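Local coordinates for translocator protein bipD (Burkholderia pseudomallei, PDB 3NFT), which is required for epithelial-cell invasion and survival within host cells, and probably regulates secretion of the type III effectors BipB and BipC and their insertion into the target membrane, at residues Asp52-Leu57 and Lys149-Val154; Pro225-Lys230 and Gln262-Thr267. All coordinates share one frame; numbering follows the deposited sequence.

Interaction 1: residues Asp52-Leu57 and Lys149-Val154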
ATOM      1  N   ASP A  52     -31.480 -21.472  -3.124  1.00  8.29           N
ATOM      2  CA  ASP A  52     -32.428 -22.533  -2.843  1.00  8.69           C
ATOM      3  C   ASP A  52     -33.816 -22.268  -3.406  1.00  7.85           C
ATOM      4  O   ASP A  52     -34.473 -23.181  -3.894  1.00  8.89           O
ATOM      5  CB  ASP A  52     -32.562 -22.795  -1.347  1.00  9.12           C
ATOM      6  CG  ASP A  52     -31.326 -23.458  -0.724  1.00 10.76           C
ATOM      7  OD1 ASP A  52     -30.424 -23.953  -1.433  1.00 14.86           O
ATOM      8  OD2 ASP A  52     -31.213 -23.371   0.491  1.00 14.57           O
ATOM      9  N   GLU A  53     -34.247 -20.999  -3.379  1.00  7.50           N
ATOM     10  CA  GLU A  53     -35.542 -20.644  -3.945  1.00  7.48           C
ATOM     11  C   GLU A  53     -35.561 -20.900  -5.440  1.00  7.92           C
ATOM     12  O   GLU A  53     -36.507 -21.468  -5.973  1.00  8.30           O
ATOM     13  CB  GLU A  53     -35.877 -19.184  -3.676  1.00  9.00           C
ATOM     14  CG  GLU A  53     -37.313 -18.833  -3.966  1.00  8.70           C
ATOM     15  CD  GLU A  53     -38.329 -19.488  -3.054  1.00  9.93           C
ATOM     16  OE1 GLU A  53     -37.925 -19.906  -1.932  1.00 13.57           O
ATOM     17  OE2 GLU A  53     -39.512 -19.625  -3.427  1.00 10.15           O
ATOM     18  N   PHE A  54     -34.494 -20.475  -6.106  1.00  7.53           N
ATOM     19  CA  PHE A  54     -34.355 -20.694  -7.553  1.00  8.19           C
ATOM     20  C   PHE A  54     -34.355 -22.175  -7.875  1.00  8.14           C
ATOM     21  O   PHE A  54     -35.005 -22.656  -8.810  1.00  9.18           O
ATOM     22  CB  PHE A  54     -33.070 -20.027  -8.009  1.00  8.43           C
ATOM     23  CG  PHE A  54     -32.883 -19.970  -9.512  1.00  7.56           C
ATOM     24  CD1 PHE A  54     -33.256 -18.823 -10.219  1.00  9.22           C
ATOM     25  CD2 PHE A  54     -32.295 -21.018 -10.194  1.00  9.50           C
ATOM     26  CE1 PHE A  54     -33.049 -18.740 -11.577  1.00  9.98           C
ATOM     27  CE2 PHE A  54     -32.116 -20.936 -11.573  1.00  7.30           C
ATOM     28  CZ  PHE A  54     -32.494 -19.768 -12.251  1.00  8.37           C
ATOM     29  N   ALA A  55     -33.590 -22.931  -7.109  1.00  8.68           N
ATOM     30  CA  ALA A  55     -33.488 -24.367  -7.316  1.00  9.36           C
ATOM     31  C   ALA A  55     -34.833 -25.060  -7.171  1.00 10.26           C
ATOM     32  O   ALA A  55     -35.115 -26.056  -7.869  1.00 12.18           O
ATOM     33  CB  ALA A  55     -32.481 -24.979  -6.304  1.00  9.32           C
ATOM     34  N   SER A  56     -35.656 -24.554  -6.252  0.57  9.52           N
ATOM     35  CA  SER A  56     -36.957 -25.151  -5.956  0.57 10.30           C
ATOM     36  C   SER A  56     -38.006 -24.939  -7.052  0.57 10.82           C
ATOM     37  O   SER A  56     -39.018 -25.628  -7.095  0.57 10.60           O
ATOM     38  CB  SER A  56     -37.481 -24.639  -4.617  0.57 10.48           C
ATOM     39  OG  SER A  56     -38.085 -23.374  -4.728  0.57 11.41           O
ATOM     40  N   LEU A  57     -37.790 -23.949  -7.919  1.00 11.93           N
ATOM     41  CA  LEU A  57     -38.746 -23.695  -8.974  1.00 12.50           C
ATOM     42  C   LEU A  57     -38.888 -24.935  -9.872  1.00 12.53           C
ATOM     43  O   LEU A  57     -37.887 -25.578 -10.199  1.00 14.60           O
ATOM     44  CB  LEU A  57     -38.334 -22.440  -9.749  1.00 13.52           C
ATOM     45  CG  LEU A  57     -39.386 -21.852 -10.670  1.00 15.66           C
ATOM     46  CD1 LEU A  57     -39.312 -20.371 -10.673  1.00 17.10           C
ATOM     47  CD2 LEU A  57     -39.165 -22.447 -12.067  1.00 16.46           C
ATOM     48  N   LYS A 149     -30.207  -9.429  -9.174  1.00  9.33           N
ATOM     49  CA  LYS A 149     -31.376  -8.941  -9.884  1.00 10.12           C
ATOM     50  C   LYS A 149     -31.689  -9.759 -11.134  1.00  9.58           C
ATOM     51  O   LYS A 149     -32.848 -10.095 -11.421  1.00  9.68           O
ATOM     52  CB  LYS A 149     -31.173  -7.472 -10.240  1.00 11.93           C
ATOM     53  CG  LYS A 149     -32.292  -6.912 -11.041  1.00 17.26           C
ATOM     54  CD  LYS A 149     -33.607  -6.807 -10.312  1.00 24.39           C
ATOM     55  CE  LYS A 149     -34.514  -5.806 -11.048  1.00 26.93           C
ATOM     56  NZ  LYS A 149     -35.928  -5.941 -10.680  1.00 32.26           N
ATOM     57  N   TYR A 150     -30.655 -10.072 -11.904  1.00  9.23           N
ATOM     58  CA  TYR A 150     -30.788 -10.986 -13.036  1.00  8.72           C
ATOM     59  C   TYR A 150     -31.386 -12.323 -12.633  1.00  7.97           C
ATOM     60  O   TYR A 150     -32.330 -12.819 -13.226  1.00  9.00           O
ATOM     61  CB  TYR A 150     -29.432 -11.189 -13.666  1.00  9.58           C
ATOM     62  CG  TYR A 150     -29.219 -12.437 -14.507  1.00  9.21           C
ATOM     63  CD1 TYR A 150     -29.954 -12.680 -15.672  1.00  9.56           C
ATOM     64  CD2 TYR A 150     -28.232 -13.342 -14.184  1.00 11.24           C
ATOM     65  CE1 TYR A 150     -29.711 -13.783 -16.443  1.00 11.82           C
ATOM     66  CE2 TYR A 150     -27.984 -14.464 -14.955  1.00 10.30           C
ATOM     67  CZ  TYR A 150     -28.728 -14.686 -16.094  1.00 10.40           C
ATOM     68  OH  TYR A 150     -28.461 -15.781 -16.877  1.00 11.17           O
ATOM     69  N   PHE A 151     -30.804 -12.890 -11.576  1.00  7.96           N
ATOM     70  CA  PHE A 151     -31.196 -14.207 -11.056  1.00  6.84           C
ATOM     71  C   PHE A 151     -32.672 -14.166 -10.669  1.00  7.17           C
ATOM     72  O   PHE A 151     -33.418 -15.073 -10.996  1.00  7.82           O
ATOM     73  CB  PHE A 151     -30.279 -14.515  -9.871  1.00  7.30           C
ATOM     74  CG  PHE A 151     -30.259 -15.948  -9.397  1.00  8.00           C
ATOM     75  CD1 PHE A 151     -30.158 -17.016 -10.272  1.00  8.34           C
ATOM     76  CD2 PHE A 151     -30.221 -16.199  -8.015  1.00  8.86           C
ATOM     77  CE1 PHE A 151     -30.050 -18.328  -9.809  1.00 10.03           C
ATOM     78  CE2 PHE A 151     -30.091 -17.493  -7.548  1.00  8.80           C
ATOM     79  CZ  PHE A 151     -30.017 -18.555  -8.435  1.00  9.87           C
ATOM     80  N   GLN A 152     -33.068 -13.076  -9.994  1.00  7.89           N
ATOM     81  CA  GLN A 152     -34.434 -12.799  -9.617  1.00  7.78           C
ATOM     82  C   GLN A 152     -35.354 -12.706 -10.806  1.00  7.58           C
ATOM     83  O   GLN A 152     -36.453 -13.249 -10.799  1.00  8.08           O
ATOM     84  CB  GLN A 152     -34.513 -11.533  -8.751  1.00  8.01           C
ATOM     85  CG  GLN A 152     -35.866 -11.174  -8.169  1.00  9.18           C
ATOM     86  CD  GLN A 152     -35.765  -9.987  -7.208  1.00 13.31           C
ATOM     87  OE1 GLN A 152     -34.728  -9.328  -7.123  1.00 20.02           O
ATOM     88  NE2 GLN A 152     -36.812  -9.724  -6.465  1.00 13.78           N
ATOM     89  N   SER A 153     -34.901 -12.014 -11.851  0.51  8.47           N
ATOM     90  CA  SER A 153     -35.746 -11.808 -13.020  0.51  8.54           C
ATOM     91  C   SER A 153     -35.964 -13.126 -13.774  1.00  8.04           C
ATOM     92  O   SER A 153     -37.022 -13.348 -14.358  1.00  8.61           O
ATOM     93  CB  SER A 153     -35.146 -10.735 -13.944  0.51  9.11           C
ATOM     94  OG  SER A 153     -33.982 -11.194 -14.600  0.51  9.91           O
ATOM     95  N   VAL A 154     -34.975 -14.027 -13.724  1.00  8.05           N
ATOM     96  CA  VAL A 154     -35.109 -15.363 -14.314  1.00  8.38           C
ATOM     97  C   VAL A 154     -36.101 -16.189 -13.484  1.00  7.68           C
ATOM     98  O   VAL A 154     -36.991 -16.815 -14.005  1.00  8.13           O
ATOM     99  CB  VAL A 154     -33.754 -16.058 -14.466  1.00  8.58           C
ATOM    100  CG1 VAL A 154     -33.919 -17.490 -14.967  1.00  9.92           C
ATOM    101  CG2 VAL A 154     -32.811 -15.271 -15.404  1.00 10.38           C
TER
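Phe54 and Phe151 lie against each other as an offset stack, a clear example of how two helices can be joined by the faces of flat groups rather than by hydrogen bonds. The ring centroids are 4.2 Å apart and the planes open by 21°, so the overlap is partial and slightly wedged. CE1 of Phe151 sits over the centre of the Phe54 ring, 3.2 Å above its plane, while CZ of Phe151 slides back toward the root of the other side chain and meets Phe54 CB at 3.4 Å. Both rings have CG anti to the backbone N (chi1 -171° and -165°). The CB of Phe54 points at helix 121-160, while that of Phe151 leaves at an angle and only the end of its side chain comes nearer. Val154 comes to the rim of the Phe54 ring, where its CG1 lies near the ring plane and 3.7 Å from Phe54 CE1. One aromatic ring is thus met on a face and at an edge by residues of a single helix, which probably limits its tilting and sliding. The pair is buried where helix 41-56, probably part of the N-terminal intramolecular chaperone domain, rests on helices 121-160 and 244-295, both partly predicted coiled coil: Val265 of helix 244-295 touches Phe151, Gln262 touches Phe54, and Phe78 of helix 76-103 meets the Phe151 ring at a steep angle.

Interaction 2: residues Pro225-Lys230 and Gln262-Thr267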
ATOM      1  N   PRO A 225     -26.427 -13.197 -22.325  1.00 12.14           N
ATOM      2  CA  PRO A 225     -27.784 -13.699 -22.442  1.00 12.28           C
ATOM      3  C   PRO A 225     -27.912 -15.108 -23.036  1.00 12.00           C
ATOM      4  O   PRO A 225     -29.009 -15.544 -23.355  1.00 12.62           O
ATOM      5  CB  PRO A 225     -28.446 -12.681 -23.346  1.00 12.59           C
ATOM      6  CG  PRO A 225     -27.325 -12.267 -24.257  1.00 12.63           C
ATOM      7  CD  PRO A 225     -26.081 -12.265 -23.417  1.00 12.11           C
ATOM      8  N   ASP A 226     -26.804 -15.819 -23.163  1.00 13.06           N
ATOM      9  CA  ASP A 226     -26.786 -17.059 -23.934  1.00 13.87           C
ATOM     10  C   ASP A 226     -27.760 -18.122 -23.392  1.00 13.39           C
ATOM     11  O   ASP A 226     -28.474 -18.762 -24.156  1.00 12.64           O
ATOM     12  CB  ASP A 226     -25.373 -17.654 -24.094  1.00 14.63           C
ATOM     13  CG  ASP A 226     -24.656 -17.967 -22.764  1.00 16.35           C
ATOM     14  OD1 ASP A 226     -23.660 -18.709 -22.846  1.00 19.93           O
ATOM     15  OD2 ASP A 226     -25.001 -17.440 -21.689  1.00 18.86           O
ATOM     16  N   LYS A 227     -27.841 -18.278 -22.073  1.00 12.72           N
ATOM     17  CA  LYS A 227     -28.744 -19.307 -21.539  1.00 12.53           C
ATOM     18  C   LYS A 227     -30.209 -18.903 -21.751  1.00 12.13           C
ATOM     19  O   LYS A 227     -31.045 -19.738 -22.063  1.00 12.24           O
ATOM     20  CB  LYS A 227     -28.451 -19.583 -20.051  1.00 12.12           C
ATOM     21  CG  LYS A 227     -27.146 -20.325 -19.841  1.00 14.85           C
ATOM     22  CD  LYS A 227     -26.025 -19.499 -19.283  1.00 16.66           C
ATOM     23  CE  LYS A 227     -24.685 -20.241 -19.332  1.00 17.67           C
ATOM     24  NZ  LYS A 227     -23.536 -19.592 -18.609  1.00 18.64           N
ATOM     25  N   LEU A 228     -30.519 -17.620 -21.568  1.00 10.84           N
ATOM     26  CA  LEU A 228     -31.877 -17.149 -21.816  1.00 11.41           C
ATOM     27  C   LEU A 228     -32.273 -17.322 -23.280  1.00 11.36           C
ATOM     28  O   LEU A 228     -33.404 -17.658 -23.575  1.00 12.30           O
ATOM     29  CB  LEU A 228     -32.023 -15.691 -21.400  1.00 11.39           C
ATOM     30  CG  LEU A 228     -32.028 -15.412 -19.891  1.00 11.16           C
ATOM     31  CD1 LEU A 228     -31.906 -13.914 -19.617  1.00 13.40           C
ATOM     32  CD2 LEU A 228     -33.250 -16.057 -19.248  1.00 14.42           C
ATOM     33  N   ILE A 229     -31.333 -17.048 -24.183  1.00 11.86           N
ATOM     34  CA  ILE A 229     -31.550 -17.276 -25.626  1.00 13.15           C
ATOM     35  C   ILE A 229     -31.834 -18.746 -25.928  1.00 13.20           C
ATOM     36  O   ILE A 229     -32.767 -19.071 -26.655  1.00 14.17           O
ATOM     37  CB  ILE A 229     -30.346 -16.772 -26.410  1.00 13.54           C
ATOM     38  CG1 ILE A 229     -30.332 -15.243 -26.359  1.00 15.15           C
ATOM     39  CG2 ILE A 229     -30.395 -17.342 -27.853  1.00 15.14           C
ATOM     40  CD1 ILE A 229     -29.055 -14.592 -26.940  1.00 15.65           C
ATOM     41  N   LYS A 230     -31.075 -19.638 -25.316  1.00 13.78           N
ATOM     42  CA  LYS A 230     -31.277 -21.075 -25.514  1.00 13.73           C
ATOM     43  C   LYS A 230     -32.649 -21.483 -24.985  1.00 12.37           C
ATOM     44  O   LYS A 230     -33.361 -22.251 -25.617  1.00 13.96           O
ATOM     45  CB  LYS A 230     -30.140 -21.919 -24.903  1.00 15.61           C
ATOM     46  CG  LYS A 230     -28.871 -21.874 -25.727  1.00 19.92           C
ATOM     47  CD  LYS A 230     -27.713 -22.543 -25.067  1.00 25.41           C
ATOM     48  CE  LYS A 230     -26.418 -22.316 -25.864  1.00 28.76           C
ATOM     49  NZ  LYS A 230     -26.590 -22.522 -27.325  1.00 32.27           N
ATOM     50  N   GLN A 262     -28.229 -21.277 -12.508  1.00  9.03           N
ATOM     51  CA  GLN A 262     -28.026 -21.444 -11.067  1.00  8.92           C
ATOM     52  C   GLN A 262     -26.531 -21.663 -10.769  1.00  9.11           C
ATOM     53  O   GLN A 262     -25.994 -21.117  -9.810  1.00  9.72           O
ATOM     54  CB  GLN A 262     -28.804 -22.640 -10.516  1.00  9.42           C
ATOM     55  CG  GLN A 262     -28.667 -22.768  -9.017  1.00 10.41           C
ATOM     56  CD  GLN A 262     -29.344 -23.992  -8.406  1.00 12.06           C
ATOM     57  OE1 GLN A 262     -28.803 -24.634  -7.458  1.00 15.66           O
ATOM     58  NE2 GLN A 262     -30.526 -24.320  -8.895  1.00 12.31           N
ATOM     59  N   ASN A 263     -25.867 -22.485 -11.582  1.00  9.35           N
ATOM     60  CA  ASN A 263     -24.453 -22.719 -11.359  1.00 10.54           C
ATOM     61  C   ASN A 263     -23.604 -21.459 -11.507  1.00 10.72           C
ATOM     62  O   ASN A 263     -22.676 -21.236 -10.759  1.00 11.27           O
ATOM     63  CB  ASN A 263     -23.908 -23.803 -12.279  1.00 11.79           C
ATOM     64  CG  ASN A 263     -22.512 -24.210 -11.889  1.00 16.49           C
ATOM     65  OD1 ASN A 263     -21.536 -23.694 -12.417  1.00 20.45           O
ATOM     66  ND2 ASN A 263     -22.413 -25.071 -10.872  1.00 22.59           N
ATOM     67  N   ASP A 264     -23.944 -20.615 -12.467  1.00 10.91           N
ATOM     68  CA  ASP A 264     -23.225 -19.368 -12.662  1.00 11.88           C
ATOM     69  C   ASP A 264     -23.310 -18.512 -11.413  1.00 11.75           C
ATOM     70  O   ASP A 264     -22.321 -17.916 -10.982  1.00 12.04           O
ATOM     71  CB  ASP A 264     -23.811 -18.573 -13.837  1.00 12.23           C
ATOM     72  CG  ASP A 264     -23.573 -19.209 -15.184  1.00 14.92           C
ATOM     73  OD1 ASP A 264     -22.615 -19.995 -15.330  1.00 17.14           O
ATOM     74  OD2 ASP A 264     -24.386 -18.932 -16.093  1.00 16.35           O
ATOM     75  N   VAL A 265     -24.510 -18.451 -10.848  1.00 11.45           N
ATOM     76  CA  VAL A 265     -24.757 -17.616  -9.677  1.00 12.63           C
ATOM     77  C   VAL A 265     -24.126 -18.241  -8.435  1.00 12.29           C
ATOM     78  O   VAL A 265     -23.494 -17.526  -7.651  1.00 13.00           O
ATOM     79  CB  VAL A 265     -26.227 -17.329  -9.495  1.00 13.28           C
ATOM     80  CG1 VAL A 265     -26.495 -16.576  -8.190  1.00 13.78           C
ATOM     81  CG2 VAL A 265     -26.718 -16.472 -10.688  1.00 13.35           C
ATOM     82  N   GLN A 266     -24.244 -19.561  -8.275  1.00 11.88           N
ATOM     83  CA  GLN A 266     -23.529 -20.243  -7.186  1.00 12.12           C
ATOM     84  C   GLN A 266     -22.044 -19.936  -7.227  1.00 10.73           C
ATOM     85  O   GLN A 266     -21.409 -19.662  -6.191  1.00 10.70           O
ATOM     86  CB  GLN A 266     -23.734 -21.749  -7.278  1.00 13.59           C
ATOM     87  CG  GLN A 266     -22.968 -22.571  -6.223  1.00 17.05           C
ATOM     88  CD  GLN A 266     -23.547 -22.462  -4.823  1.00 21.27           C
ATOM     89  OE1 GLN A 266     -22.806 -22.283  -3.840  1.00 29.17           O
ATOM     90  NE2 GLN A 266     -24.845 -22.630  -4.706  1.00 19.46           N
ATOM     91  N   THR A 267     -21.460 -20.031  -8.420  1.00 11.42           N
ATOM     92  CA  THR A 267     -20.036 -19.739  -8.596  1.00 11.63           C
ATOM     93  C   THR A 267     -19.701 -18.310  -8.175  1.00 11.99           C
ATOM     94  O   THR A 267     -18.744 -18.052  -7.419  1.00 12.82           O
ATOM     95  CB  THR A 267     -19.634 -20.015 -10.078  1.00 12.75           C
ATOM     96  OG1 THR A 267     -19.841 -21.404 -10.318  1.00 14.77           O
ATOM     97  CG2 THR A 267     -18.166 -19.615 -10.332  1.00 16.72           C
TER
HETATM   98  O   HOH W   1     -21.578 -21.673 -17.608  1.00 20.08           O
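A bend at chi2 (107°), well away from a staggered value, turns the otherwise extended chain of Lys227 toward Asp264, whose carboxylate is swung out to meet it by a CG lying opposite the carbonyl carbon (chi1 -69°). The two side chains approach from opposite directions, and each CB already points at the other helix, so the ammonium and the carboxylate close a gap in which CA of Lys227 and CA of Asp264 are 10.5 Å apart. NZ of Lys227 gives a hydrogen bond to OD2 of Asp264 at 2.7 Å, completing a salt bridge. The donor arrives on the syn side of OD2, 15° out of the carboxylate plane, and favours that oxygen clearly, since OD1 of Asp264 is 3.4 Å from Lys227 NZ. A water fills in the second link: it accepts from Lys227 NZ and donates to Asp264 OD1, each at 3.0 Å, so both carboxylate oxygens are tied to one ammonium, one directly and one through solvent.

Within the tip-protein fold, this bridge ties the short helix 226-233 to the long helix 244-295, whose segment 262-267 falls in a predicted coiled coil. Pro225 occupies the N-cap position of the short helix, with Lys227 in its first turn. The acidic side chain of Asp226 lies nearby, its OD2 5.8 Å from OD2 of Asp264; the lysine probably offsets some of the repulsion between these like charges. On the coiled-coil side, Thr267 OG1 bonds to Asn263 O at 2.9 Å, and the Thr267 amide reaches the same oxygen from the other face of its plane. The Lys227 side chain also touches Gln257, Asn260 and Ile261 of helix 244-295.

How the interactions relate
The two contacts share no helix, but helix 244-295, which carries one side of interaction 2, also packs on the aromatic pair of interaction 1 through Gln262 and Val265. The two centres are 11 Å apart and the contacts touch directly, Phe151 CD1 lying 3.5 Å from Val265 CG2, while Leu228 of helix 226-233 packs on Tyr150 of helix 121-160. Interaction 1 belongs to the buried interior and is wholly apolar across its interface, burying 192 Å². Interaction 2 lies at the surface, buries 72 Å², and depends on charge and a bridging water. Adjacent residues of one helix thus face differently, Val265 toward the interior and Asp264 toward a lysine at the surface.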